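Local coordinates for protein five-membered-cyclitol-phosphate synthase (Streptomyces citricolor, PDB 6K96) that binds nicotinamide-adenine-dinucleotide and a sodium ion, forms a four-chain assembly and belongs to the myo-inositol-1-phosphate synthase family, at residues 23-28 with 86-91; 45-50 with 347-352; 146-151 with 170-175; 268-273 with 284-289. All coordinates share one frame; numbering follows the deposited sequence.

Contact 1 (23-28 with 86-91); sequences AELYRK and LGVELP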
loop_
_atom_site.group_PDB
_atom_site.type_symbol
_atom_site.label_atom_id
_atom_site.label_comp_id
_atom_site.label_asym_id
_atom_site.label_seq_id
_atom_site.Cartn_x
_atom_site.Cartn_y
_atom_site.Cartn_z
ATOM N N ALA B 23 18.096 -2.810 -26.969
ATOM C CA ALA B 23 19.205 -2.290 -27.794
ATOM C C ALA B 23 18.671 -1.444 -28.950
ATOM O O ALA B 23 19.331 -0.450 -29.237
ATOM C CB ALA B 23 20.063 -3.402 -28.320
ATOM N N GLU B 24 17.551 -1.807 -29.584
ATOM C CA GLU B 24 16.974 -1.025 -30.722
ATOM C C GLU B 24 16.151 0.164 -30.215
ATOM O O GLU B 24 15.957 1.091 -31.029
ATOM C CB GLU B 24 16.066 -1.837 -31.651
ATOM C CG GLU B 24 16.750 -2.268 -32.955
ATOM C CD GLU B 24 16.876 -1.234 -34.086
ATOM O OE1 GLU B 24 15.870 -0.638 -34.487
ATOM O OE2 GLU B 24 17.994 -1.032 -34.574
ATOM N N LEU B 25 15.632 0.118 -28.988
ATOM C CA LEU B 25 14.998 1.307 -28.377
ATOM C C LEU B 25 16.090 2.351 -28.161
ATOM O O LEU B 25 15.864 3.459 -28.602
ATOM C CB LEU B 25 14.266 0.995 -27.069
ATOM C CG LEU B 25 13.395 2.136 -26.519
ATOM C CD1 LEU B 25 12.019 1.652 -26.118
ATOM C CD2 LEU B 25 14.016 2.852 -25.326
ATOM N N TYR B 26 17.230 2.016 -27.550
ATOM C CA TYR B 26 18.335 2.992 -27.357
ATOM C C TYR B 26 18.842 3.458 -28.724
ATOM O O TYR B 26 19.274 4.592 -28.775
ATOM C CB TYR B 26 19.495 2.424 -26.536
ATOM C CG TYR B 26 19.123 2.205 -25.103
ATOM C CD1 TYR B 26 18.909 3.277 -24.275
ATOM C CD2 TYR B 26 18.932 0.927 -24.586
ATOM C CE1 TYR B 26 18.502 3.098 -22.968
ATOM C CE2 TYR B 26 18.526 0.729 -23.271
ATOM C CZ TYR B 26 18.311 1.825 -22.455
ATOM O OH TYR B 26 17.940 1.616 -21.161
ATOM N N ARG B 27 18.850 2.614 -29.766
ATOM C CA ARG B 27 19.344 3.036 -31.105
ATOM C C ARG B 27 18.433 4.159 -31.616
ATOM O O ARG B 27 18.969 5.126 -32.181
ATOM C CB ARG B 27 19.405 1.894 -32.124
ATOM C CG ARG B 27 20.760 1.822 -32.821
ATOM C CD ARG B 27 20.853 1.156 -34.186
ATOM N NE ARG B 27 20.733 -0.296 -34.207
ATOM C CZ ARG B 27 21.590 -1.152 -33.677
ATOM N NH1 ARG B 27 22.666 -0.736 -33.028
ATOM N NH2 ARG B 27 21.358 -2.447 -33.800
ATOM N N LYS B 28 17.119 4.014 -31.398
ATOM C CA LYS B 28 16.042 4.940 -31.830
ATOM C C LYS B 28 16.221 6.267 -31.086
ATOM O O LYS B 28 16.201 7.325 -31.756
ATOM C CB LYS B 28 14.655 4.312 -31.609
ATOM C CG LYS B 28 13.461 5.166 -32.030
ATOM C CD LYS B 28 12.209 5.045 -31.142
ATOM C CE LYS B 28 12.241 5.961 -29.922
ATOM N NZ LYS B 28 11.034 5.858 -29.056
ATOM N N LEU B 86 7.970 -3.082 -27.597
ATOM C CA LEU B 86 8.393 -1.737 -27.168
ATOM C C LEU B 86 8.050 -0.710 -28.250
ATOM O O LEU B 86 8.217 0.494 -27.966
ATOM C CB LEU B 86 9.893 -1.733 -26.858
ATOM C CG LEU B 86 10.336 -2.396 -25.558
ATOM C CD1 LEU B 86 11.770 -1.970 -25.264
ATOM C CD2 LEU B 86 9.444 -2.064 -24.376
ATOM N N GLY B 87 7.562 -1.128 -29.421
ATOM C CA GLY B 87 7.143 -0.144 -30.443
ATOM C C GLY B 87 8.358 0.507 -31.078
ATOM O O GLY B 87 8.463 1.757 -31.111
ATOM N N VAL B 88 9.269 -0.347 -31.533
ATOM C CA VAL B 88 10.492 0.041 -32.272
ATOM C C VAL B 88 10.542 -0.852 -33.506
ATOM O O VAL B 88 10.101 -1.997 -33.434
ATOM C CB VAL B 88 11.753 -0.112 -31.408
ATOM C CG1 VAL B 88 12.971 0.478 -32.103
ATOM C CG2 VAL B 88 11.582 0.518 -30.035
ATOM N N GLU B 89 11.012 -0.327 -34.628
ATOM C CA GLU B 89 11.214 -1.181 -35.818
ATOM C C GLU B 89 12.406 -2.070 -35.500
ATOM O O GLU B 89 13.546 -1.622 -35.686
ATOM C CB GLU B 89 11.469 -0.355 -37.076
ATOM C CG GLU B 89 12.628 0.612 -36.933
ATOM C CD GLU B 89 12.544 1.838 -37.825
ATOM O OE1 GLU B 89 12.379 1.668 -39.060
ATOM O OE2 GLU B 89 12.632 2.967 -37.283
ATOM N N LEU B 90 12.137 -3.250 -34.950
ATOM C CA LEU B 90 13.193 -4.256 -34.685
ATOM C C LEU B 90 13.763 -4.694 -36.032
ATOM O O LEU B 90 12.994 -5.091 -36.897
ATOM C CB LEU B 90 12.548 -5.435 -33.958
ATOM C CG LEU B 90 12.131 -5.153 -32.525
ATOM C CD1 LEU B 90 11.248 -6.283 -32.011
ATOM C CD2 LEU B 90 13.367 -4.995 -31.655
ATOM N N PRO B 91 15.131 -4.623 -36.277
ATOM C CA PRO B 91 15.825 -4.987 -37.507
ATOM C C PRO B 91 15.863 -6.513 -37.682
ATOM O O PRO B 91 15.713 -7.212 -36.703
ATOM C CB PRO B 91 17.250 -4.441 -37.294
ATOM C CG PRO B 91 17.441 -4.467 -35.797
ATOM C CD PRO B 91 16.063 -4.220 -35.231
#
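The irregular loop 86-91 runs past one flank of helix 23-28, drawing nearest where the CA atoms of L25 and V88 are 6.1 Å apart. V88 touches with both methyls. Its CG1, anti to the backbone N (chi1 -172°), sits 3.2 Å from E24 O, while CG2 turns to L25 and lies 4.0 Å from L25 CB. Beside it L25 and L86 cross at about a right angle, L25 CD1 to L86 CD1 at 3.7 Å. At the other end E24 faces P91, but the two are modelled too close for the detail to be trusted. E24 OE1 also lies near E89 O, and since both are acceptors no bond joins them. The other carboxylate oxygen is held within the helix: R27 NE forms a salt bridge with E24 OE2 at 2.9 Å, on its anti side and tilted out of the carboxylate plane. No hydrogen bond links the segments; V88, L25 and L86 meet through apolar groups, beside the E24 side chain. Q21, one turn before L25 in helix 14-31, bonds through its OE1 to L86 N, and L90 packs on F20 and Q21. A278 of a second subunit packs on L25 and L86, so this edge of helix 14-31 lies at a subunit interface.

Contact 2 (45-50 with 347-352); sequences PRIGGI and QLDAVT
D349 points carboxylate oxygen OD1 at G48 N, and the same D349 OD1 lies 3.4 Å from I47 CA. The G48 N-H bonds to D349 OD1, reaching it nearly along the C-O direction with an angle of 139°; the modelled length is unusually short and its exact value is doubtful. A chi1 of -79° puts D349 CG beside its own backbone N and anti to the carbonyl carbon. One helical turn on, T352 closes over the same glycine: its CG2 is 3.7 Å from G48 O. T352 OG1 donates to L348 O at 3.0 Å, a bond that fixes the rotation of the side chain. On the L348 side, I47 CG2 meets L348 CD2 at 4.2 Å, a looser apolar touch, and I47 also packs on D302 and R305 of helix 292-313. The loop that presents G48 is a type I' turn from I47 to I50, with positive phi at G48 and G49, closed by I50 N to I47 O at 2.9 Å. R46 NH1 donates to G49 O from above the carbonyl plane, and R46 is itself paired with E36 and D54. The one polar link between helix 338-353 and this tight hairpin thus sets an aspartate oxygen against a peptide N-H; if its geometry is right, the negative charge would be expected to polarise that peptide.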
loop_
_atom_site.group_PDB
_atom_site.type_symbol
_atom_site.label_atom_id
_atom_site.label_comp_id
_atom_site.label_asym_id
_atom_site.label_seq_id
_atom_site.Cartn_x
_atom_site.Cartn_y
_atom_site.Cartn_z
ATOM N N PRO B 45 27.461 3.944 -19.576
ATOM C CA PRO B 45 27.077 3.996 -20.981
ATOM C C PRO B 45 28.121 3.452 -21.951
ATOM O O PRO B 45 27.789 3.280 -23.103
ATOM C CB PRO B 45 26.891 5.502 -21.257
ATOM C CG PRO B 45 26.754 6.172 -19.899
ATOM C CD PRO B 45 27.535 5.283 -18.961
ATOM N N ARG B 46 29.350 3.268 -21.494
ATOM C CA ARG B 46 30.381 2.563 -22.289
ATOM C C ARG B 46 31.247 1.694 -21.381
ATOM O O ARG B 46 31.476 2.081 -20.228
ATOM C CB ARG B 46 31.158 3.555 -23.157
ATOM C CG ARG B 46 30.613 3.508 -24.579
ATOM C CD ARG B 46 30.876 4.698 -25.469
ATOM N NE ARG B 46 29.727 4.943 -26.332
ATOM C CZ ARG B 46 29.336 4.152 -27.331
ATOM N NH1 ARG B 46 30.001 3.047 -27.621
ATOM N NH2 ARG B 46 28.280 4.491 -28.061
ATOM N N ILE B 47 31.621 0.525 -21.890
ATOM C CA ILE B 47 32.546 -0.455 -21.251
ATOM C C ILE B 47 33.510 -0.924 -22.335
ATOM O O ILE B 47 33.049 -1.446 -23.373
ATOM C CB ILE B 47 31.802 -1.655 -20.644
ATOM C CG1 ILE B 47 30.626 -1.217 -19.771
ATOM C CG2 ILE B 47 32.784 -2.532 -19.871
ATOM C CD1 ILE B 47 29.730 -2.356 -19.284
ATOM N N GLY B 48 34.809 -0.747 -22.100
ATOM C CA GLY B 48 35.803 -0.789 -23.186
ATOM C C GLY B 48 35.209 -0.262 -24.484
ATOM O O GLY B 48 35.159 -1.049 -25.427
ATOM N N GLY B 49 34.713 1.003 -24.483
ATOM C CA GLY B 49 34.207 1.768 -25.652
ATOM C C GLY B 49 32.953 1.153 -26.290
ATOM O O GLY B 49 32.486 1.707 -27.312
ATOM N N ILE B 50 32.394 0.083 -25.712
ATOM C CA ILE B 50 31.157 -0.580 -26.224
ATOM C C ILE B 50 29.947 0.080 -25.590
ATOM O O ILE B 50 29.826 0.024 -24.353
ATOM C CB ILE B 50 31.073 -2.087 -25.939
ATOM C CG1 ILE B 50 32.398 -2.798 -26.195
ATOM C CG2 ILE B 50 29.931 -2.650 -26.768
ATOM C CD1 ILE B 50 32.393 -4.188 -25.690
ATOM N N GLN B 347 40.770 -0.326 -15.348
ATOM C CA GLN B 347 41.847 -1.039 -16.086
ATOM C C GLN B 347 41.287 -1.545 -17.425
ATOM O O GLN B 347 41.958 -1.376 -18.446
ATOM C CB GLN B 347 42.475 -2.138 -15.220
ATOM C CG GLN B 347 43.406 -1.604 -14.128
ATOM C CD GLN B 347 44.055 -2.698 -13.307
ATOM O OE1 GLN B 347 44.520 -2.458 -12.190
ATOM N NE2 GLN B 347 44.091 -3.915 -13.846
ATOM N N LEU B 348 40.075 -2.093 -17.440
ATOM C CA LEU B 348 39.506 -2.723 -18.657
ATOM C C LEU B 348 39.277 -1.661 -19.727
ATOM O O LEU B 348 39.585 -1.926 -20.915
ATOM C CB LEU B 348 38.186 -3.424 -18.328
ATOM C CG LEU B 348 37.481 -4.073 -19.512
ATOM C CD1 LEU B 348 38.424 -5.024 -20.248
ATOM C CD2 LEU B 348 36.237 -4.799 -19.028
ATOM N N ASP B 349 38.712 -0.520 -19.318
ATOM C CA ASP B 349 38.399 0.627 -20.207
ATOM C C ASP B 349 39.716 1.195 -20.763
ATOM O O ASP B 349 39.799 1.490 -21.987
ATOM C CB ASP B 349 37.597 1.695 -19.447
ATOM C CG ASP B 349 36.109 1.402 -19.277
ATOM O OD1 ASP B 349 35.529 0.727 -20.164
ATOM O OD2 ASP B 349 35.536 1.839 -18.239
ATOM N N ALA B 350 40.702 1.361 -19.880
ATOM C CA ALA B 350 41.942 2.109 -20.157
ATOM C C ALA B 350 42.900 1.236 -20.990
ATOM O O ALA B 350 43.726 1.811 -21.756
ATOM C CB ALA B 350 42.551 2.600 -18.858
ATOM N N VAL B 351 42.821 -0.089 -20.887
ATOM C CA VAL B 351 43.737 -0.933 -21.702
ATOM C C VAL B 351 43.168 -0.881 -23.110
ATOM O O VAL B 351 43.901 -0.618 -24.039
ATOM C CB VAL B 351 43.917 -2.366 -21.165
ATOM C CG1 VAL B 351 44.573 -3.262 -22.188
ATOM C CG2 VAL B 351 44.723 -2.387 -19.877
ATOM N N THR B 352 41.863 -1.044 -23.214
ATOM C CA THR B 352 41.117 -0.968 -24.499
ATOM C C THR B 352 41.564 0.298 -25.235
ATOM O O THR B 352 41.771 0.233 -26.454
ATOM C CB THR B 352 39.598 -0.974 -24.248
ATOM O OG1 THR B 352 39.215 -2.300 -23.828
ATOM C CG2 THR B 352 38.813 -0.494 -25.454
#

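Contact 3 (146-151 with 170-175); sequences AALEAK and EEFEKA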
loop_
_atom_site.group_PDB
_atom_site.type_symbol
_atom_site.label_atom_id
_atom_site.label_comp_id
_atom_site.label_asym_id
_atom_site.label_seq_id
_atom_site.Cartn_x
_atom_site.Cartn_y
_atom_site.Cartn_z
ATOM N N ALA B 146 31.346 -26.073 -24.968
ATOM C CA ALA B 146 31.082 -25.733 -26.386
ATOM C C ALA B 146 31.764 -24.408 -26.679
ATOM O O ALA B 146 32.494 -24.338 -27.648
ATOM C CB ALA B 146 29.611 -25.679 -26.649
ATOM N N ALA B 147 31.564 -23.425 -25.802
ATOM C CA ALA B 147 32.097 -22.051 -25.932
ATOM C C ALA B 147 33.603 -22.094 -25.811
ATOM O O ALA B 147 34.280 -21.407 -26.596
ATOM C CB ALA B 147 31.532 -21.156 -24.875
ATOM N N LEU B 148 34.078 -22.851 -24.825
ATOM C CA LEU B 148 35.533 -22.956 -24.550
ATOM C C LEU B 148 36.226 -23.492 -25.793
ATOM O O LEU B 148 37.207 -22.872 -26.182
ATOM C CB LEU B 148 35.857 -23.893 -23.388
ATOM C CG LEU B 148 37.364 -24.125 -23.188
ATOM C CD1 LEU B 148 38.148 -22.819 -23.285
ATOM C CD2 LEU B 148 37.657 -24.787 -21.854
ATOM N N GLU B 149 35.748 -24.611 -26.334
ATOM C CA GLU B 149 36.379 -25.345 -27.462
ATOM C C GLU B 149 36.596 -24.400 -28.642
ATOM O O GLU B 149 37.671 -24.477 -29.260
ATOM C CB GLU B 149 35.506 -26.544 -27.847
ATOM C CG GLU B 149 36.120 -27.444 -28.912
ATOM C CD GLU B 149 35.475 -28.823 -29.057
ATOM O OE1 GLU B 149 35.101 -29.452 -28.028
ATOM O OE2 GLU B 149 35.334 -29.285 -30.209
ATOM N N ALA B 150 35.618 -23.523 -28.892
ATOM C CA ALA B 150 35.577 -22.543 -30.016
ATOM C C ALA B 150 36.163 -21.174 -29.633
ATOM O O ALA B 150 36.073 -20.235 -30.474
ATOM C CB ALA B 150 34.143 -22.384 -30.471
ATOM N N LYS B 151 36.712 -21.043 -28.421
ATOM C CA LYS B 151 37.426 -19.841 -27.888
ATOM C C LYS B 151 36.454 -18.659 -27.712
ATOM O O LYS B 151 36.893 -17.505 -27.821
ATOM C CB LYS B 151 38.606 -19.462 -28.795
ATOM C CG LYS B 151 39.627 -20.572 -29.073
ATOM C CD LYS B 151 40.680 -20.741 -27.999
ATOM C CE LYS B 151 41.326 -22.108 -27.995
ATOM N NZ LYS B 151 40.669 -23.018 -27.021
ATOM N N GLU B 170 39.985 -22.458 -14.421
ATOM C CA GLU B 170 41.420 -22.719 -14.746
ATOM C C GLU B 170 41.572 -22.861 -16.270
ATOM O O GLU B 170 42.394 -22.120 -16.870
ATOM C CB GLU B 170 41.928 -23.991 -14.033
ATOM C CG GLU B 170 43.332 -23.889 -13.438
ATOM C CD GLU B 170 44.519 -23.927 -14.407
ATOM O OE1 GLU B 170 44.927 -25.073 -14.812
ATOM O OE2 GLU B 170 45.069 -22.804 -14.745
ATOM N N GLU B 171 40.806 -23.763 -16.887
ATOM C CA GLU B 171 40.931 -24.022 -18.346
ATOM C C GLU B 171 40.615 -22.723 -19.111
ATOM O O GLU B 171 41.488 -22.286 -19.855
ATOM C CB GLU B 171 40.147 -25.287 -18.726
ATOM C CG GLU B 171 40.886 -26.580 -18.319
ATOM C CD GLU B 171 42.430 -26.571 -18.376
ATOM O OE1 GLU B 171 42.991 -26.469 -19.494
ATOM O OE2 GLU B 171 43.094 -26.629 -17.289
ATOM N N PHE B 172 39.456 -22.094 -18.881
ATOM C CA PHE B 172 39.087 -20.772 -19.457
ATOM C C PHE B 172 40.210 -19.754 -19.203
ATOM O O PHE B 172 40.606 -19.079 -20.163
ATOM C CB PHE B 172 37.753 -20.271 -18.894
ATOM C CG PHE B 172 36.513 -20.676 -19.653
ATOM C CD1 PHE B 172 36.049 -19.919 -20.702
ATOM C CD2 PHE B 172 35.791 -21.797 -19.288
ATOM C CE1 PHE B 172 34.917 -20.288 -21.401
ATOM C CE2 PHE B 172 34.640 -22.165 -19.968
ATOM C CZ PHE B 172 34.210 -21.412 -21.032
ATOM N N GLU B 173 40.657 -19.588 -17.950
ATOM C CA GLU B 173 41.745 -18.637 -17.544
ATOM C C GLU B 173 42.927 -18.821 -18.504
ATOM O O GLU B 173 43.321 -17.827 -19.146
ATOM C CB GLU B 173 42.310 -18.906 -16.136
ATOM C CG GLU B 173 41.667 -18.159 -14.960
ATOM C CD GLU B 173 42.172 -18.580 -13.565
ATOM O OE1 GLU B 173 43.311 -19.126 -13.471
ATOM O OE2 GLU B 173 41.431 -18.397 -12.557
ATOM N N LYS B 174 43.433 -20.061 -18.604
ATOM C CA LYS B 174 44.686 -20.455 -19.322
ATOM C C LYS B 174 44.505 -20.303 -20.844
ATOM O O LYS B 174 45.508 -20.058 -21.521
ATOM C CB LYS B 174 45.114 -21.875 -18.911
ATOM C CG LYS B 174 45.883 -22.662 -19.961
ATOM C CD LYS B 174 46.889 -23.660 -19.397
ATOM C CE LYS B 174 47.768 -24.281 -20.472
ATOM N NZ LYS B 174 48.097 -25.699 -20.185
ATOM N N ALA B 175 43.283 -20.406 -21.363
ATOM C CA ALA B 175 42.975 -20.350 -22.814
ATOM C C ALA B 175 42.807 -18.904 -23.312
ATOM O O ALA B 175 42.461 -18.744 -24.495
ATOM C CB ALA B 175 41.729 -21.156 -23.091
#
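L148 and F172 make the central aromatic contact. L148 CB stands over one face of the F172 ring, 4.2 Å from its centroid and 27° off the ring normal, a CH-pi interaction. The approach is toward the far end of the ring, since the closest ring atom is F172 CZ, 3.8 Å from L148 CB. Purely aliphatic contacts are made by the two branches of the same leucine. A chi1 of 174° sends L148 CG, anti to the backbone N, across to helix 166-174 and the residue just after it. The two methyls then part: L148 CD1 meets A175 CB at 4.0 Å, and L148 CD2 meets E171 CB, also at 4.0 Å. One side chain thereby touches three residues spread over a turn, while the E171 carboxylate leads away from the contact. No hydrogen bond crosses between the segments. Backbone bonds close helix 137-149 in a Schellman motif at K151, with positive phi (67°) and K151 N bonded to L148 O. The K151 side chain then lies loosely alongside A175. Helices 137-149 and 166-174 flank strand 153-156 in sequence, and F154 of that strand touches both A147 and F172, so the pair packs side by side on one face of the six-stranded parallel sheet. Helix 111-122 covers another flank of helix 137-149, touching A146 and E149.

Contact 4 (268-273 with 284-289); sequences AMLNIE and IDLKLK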
loop_
_atom_site.group_PDB
_atom_site.type_symbol
_atom_site.label_atom_id
_atom_site.label_comp_id
_atom_site.label_asym_id
_atom_site.label_seq_id
_atom_site.Cartn_x
_atom_site.Cartn_y
_atom_site.Cartn_z
ATOM N N ALA B 268 6.322 -7.524 -5.795
ATOM C CA ALA B 268 6.840 -7.872 -4.473
ATOM C C ALA B 268 6.017 -7.119 -3.438
ATOM O O ALA B 268 5.571 -6.106 -3.754
ATOM C CB ALA B 268 8.247 -7.440 -4.411
ATOM N N MET B 269 5.699 -7.701 -2.307
ATOM C CA MET B 269 4.934 -7.017 -1.256
ATOM C C MET B 269 5.722 -7.296 -0.007
ATOM O O MET B 269 6.158 -8.454 0.144
ATOM C CB MET B 269 3.502 -7.529 -1.124
ATOM C CG MET B 269 2.521 -6.626 -1.807
ATOM S SD MET B 269 1.478 -7.521 -2.993
ATOM C CE MET B 269 0.911 -8.911 -2.029
ATOM N N LEU B 270 6.047 -6.278 0.777
ATOM C CA LEU B 270 6.779 -6.623 2.003
ATOM C C LEU B 270 6.173 -5.875 3.178
ATOM O O LEU B 270 5.341 -4.975 2.959
ATOM C CB LEU B 270 8.291 -6.523 1.785
ATOM C CG LEU B 270 8.898 -5.157 1.620
ATOM C CD1 LEU B 270 8.998 -4.512 2.998
ATOM C CD2 LEU B 270 10.265 -5.240 0.919
ATOM N N ASN B 271 6.349 -6.499 4.332
ATOM C CA ASN B 271 5.894 -6.017 5.652
ATOM C C ASN B 271 7.088 -6.108 6.587
ATOM O O ASN B 271 7.777 -7.141 6.543
ATOM C CB ASN B 271 4.750 -6.837 6.240
ATOM C CG ASN B 271 4.246 -6.198 7.511
ATOM O OD1 ASN B 271 4.461 -6.708 8.603
ATOM N ND2 ASN B 271 3.666 -5.016 7.379
ATOM N N ILE B 272 7.341 -5.042 7.332
ATOM C CA ILE B 272 8.343 -5.022 8.429
ATOM C C ILE B 272 7.671 -4.411 9.632
ATOM O O ILE B 272 7.021 -3.434 9.455
ATOM C CB ILE B 272 9.627 -4.263 8.078
ATOM C CG1 ILE B 272 10.338 -4.865 6.870
ATOM C CG2 ILE B 272 10.502 -4.178 9.322
ATOM C CD1 ILE B 272 11.145 -3.866 6.132
ATOM N N GLU B 273 7.798 -5.067 10.776
ATOM C CA GLU B 273 7.151 -4.681 12.041
ATOM C C GLU B 273 8.277 -4.530 13.031
ATOM O O GLU B 273 8.730 -5.524 13.543
ATOM C CB GLU B 273 6.130 -5.728 12.498
ATOM C CG GLU B 273 4.908 -5.825 11.595
ATOM C CD GLU B 273 4.045 -4.551 11.484
ATOM O OE1 GLU B 273 4.028 -3.694 12.442
ATOM O OE2 GLU B 273 3.373 -4.405 10.408
ATOM N N ILE B 284 6.139 -0.927 8.349
ATOM C CA ILE B 284 6.434 -0.628 6.922
ATOM C C ILE B 284 5.658 -1.606 6.033
ATOM O O ILE B 284 5.706 -2.794 6.257
ATOM C CB ILE B 284 7.950 -0.619 6.639
ATOM C CG1 ILE B 284 8.653 0.397 7.553
ATOM C CG2 ILE B 284 8.290 -0.320 5.179
ATOM C CD1 ILE B 284 10.112 0.611 7.225
ATOM N N ASP B 285 4.947 -1.080 5.048
ATOM C CA ASP B 285 4.236 -1.845 4.012
ATOM C C ASP B 285 4.826 -1.344 2.709
ATOM O O ASP B 285 4.946 -0.158 2.592
ATOM C CB ASP B 285 2.731 -1.650 4.186
ATOM C CG ASP B 285 2.171 -2.506 5.317
ATOM O OD1 ASP B 285 2.545 -3.752 5.374
ATOM O OD2 ASP B 285 1.405 -1.967 6.165
ATOM N N LEU B 286 5.267 -2.204 1.807
ATOM C CA LEU B 286 5.872 -1.755 0.535
ATOM C C LEU B 286 5.304 -2.620 -0.613
ATOM O O LEU B 286 4.955 -3.742 -0.363
ATOM C CB LEU B 286 7.398 -1.795 0.641
ATOM C CG LEU B 286 8.132 -1.432 -0.639
ATOM C CD1 LEU B 286 9.508 -0.838 -0.331
ATOM C CD2 LEU B 286 8.315 -2.598 -1.577
ATOM N N LYS B 287 5.039 -2.019 -1.788
ATOM C CA LYS B 287 4.822 -2.751 -3.050
ATOM C C LYS B 287 5.912 -2.355 -4.042
ATOM O O LYS B 287 6.220 -1.183 -4.072
ATOM C CB LYS B 287 3.441 -2.466 -3.605
ATOM C CG LYS B 287 3.242 -3.158 -4.934
ATOM C CD LYS B 287 1.871 -3.064 -5.456
ATOM C CE LYS B 287 1.821 -3.619 -6.870
ATOM N NZ LYS B 287 0.576 -3.211 -7.560
ATOM N N LEU B 288 6.499 -3.327 -4.748
ATOM C CA LEU B 288 7.478 -3.151 -5.825
ATOM C C LEU B 288 6.862 -3.721 -7.081
ATOM O O LEU B 288 6.311 -4.801 -6.979
ATOM C CB LEU B 288 8.749 -3.870 -5.433
ATOM C CG LEU B 288 9.809 -3.983 -6.517
ATOM C CD1 LEU B 288 10.149 -2.632 -7.093
ATOM C CD2 LEU B 288 11.068 -4.670 -5.989
ATOM N N LYS B 289 6.776 -2.952 -8.170
ATOM C CA LYS B 289 6.430 -3.534 -9.491
ATOM C C LYS B 289 7.629 -3.311 -10.393
ATOM O O LYS B 289 8.122 -2.207 -10.309
ATOM C CB LYS B 289 5.132 -2.966 -10.053
ATOM C CG LYS B 289 4.501 -3.830 -11.140
ATOM C CD LYS B 289 3.134 -3.375 -11.552
ATOM C CE LYS B 289 2.206 -4.516 -11.936
ATOM N NZ LYS B 289 1.991 -4.619 -13.410
HETATM O O HOH W 1 2.557 -5.116 3.359
#
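D285 OD1 has two partners: N271 ND2 of its own chain donates to it at 2.6 Å (150°), and K287 NZ of a third subunit pairs with it in an intersubunit ion pair. The amide comes from above the D285 carboxylate plane, although the acceptor lies close to the amide's own plane. N271 and D285 run side by side and point the same way. N271 ND2 also donates to E273 OE2 at 3.1 Å, the less secure of its two bonds because N271 OD1 lies equally near that oxygen. If both hold, one buried amide sits between two carboxylates and would be expected to ease their mutual repulsion. A water bonds to L270 O at 2.8 Å; its link to D285 OD1 is modelled too short to rely on. The backbones pair in antiparallel register. A268 with L288, L270 with L286 and I272 with I284 are the hydrogen-bonded pairs, each joined by two N-H to O bonds. Their side chains form the apolar face, where A268 CB meets L288 CB at 3.7 Å and L270 CG lies 3.8 Å from L286 CB. Helix 190-203 covers this face through T190, V193, L197 and L201. Strand 281-291 also pairs antiparallel with a strand of a second subunit, making this a beta hairpin whose outer strand carries the sheet on across a subunit interface.

In the fold
Contacts 1, 2 and 3 lie on the part of the chain holding the parallel sheet and its helices, whereas contact 4 lies out on the hairpin of the mixed sheet. Contacts 3 and 4 are on opposite sides of the chain's centre, their own centres about 44 Å apart. By centres contacts 2 and 3 are closest (about 23 Å), by nearest atoms contacts 1 and 2 (about 9 Å), yet none of the four touches another. Along the sequence contacts 1 and 2 cross, their segments alternating. Contact 2 spans nearly the whole chain, so contacts 3 and 4 fall within its span, bringing the C-terminal helix back to the N-terminal region. Contacts 1 and 4 both reach the second subunit, tying separate parts of the fold to the assembly.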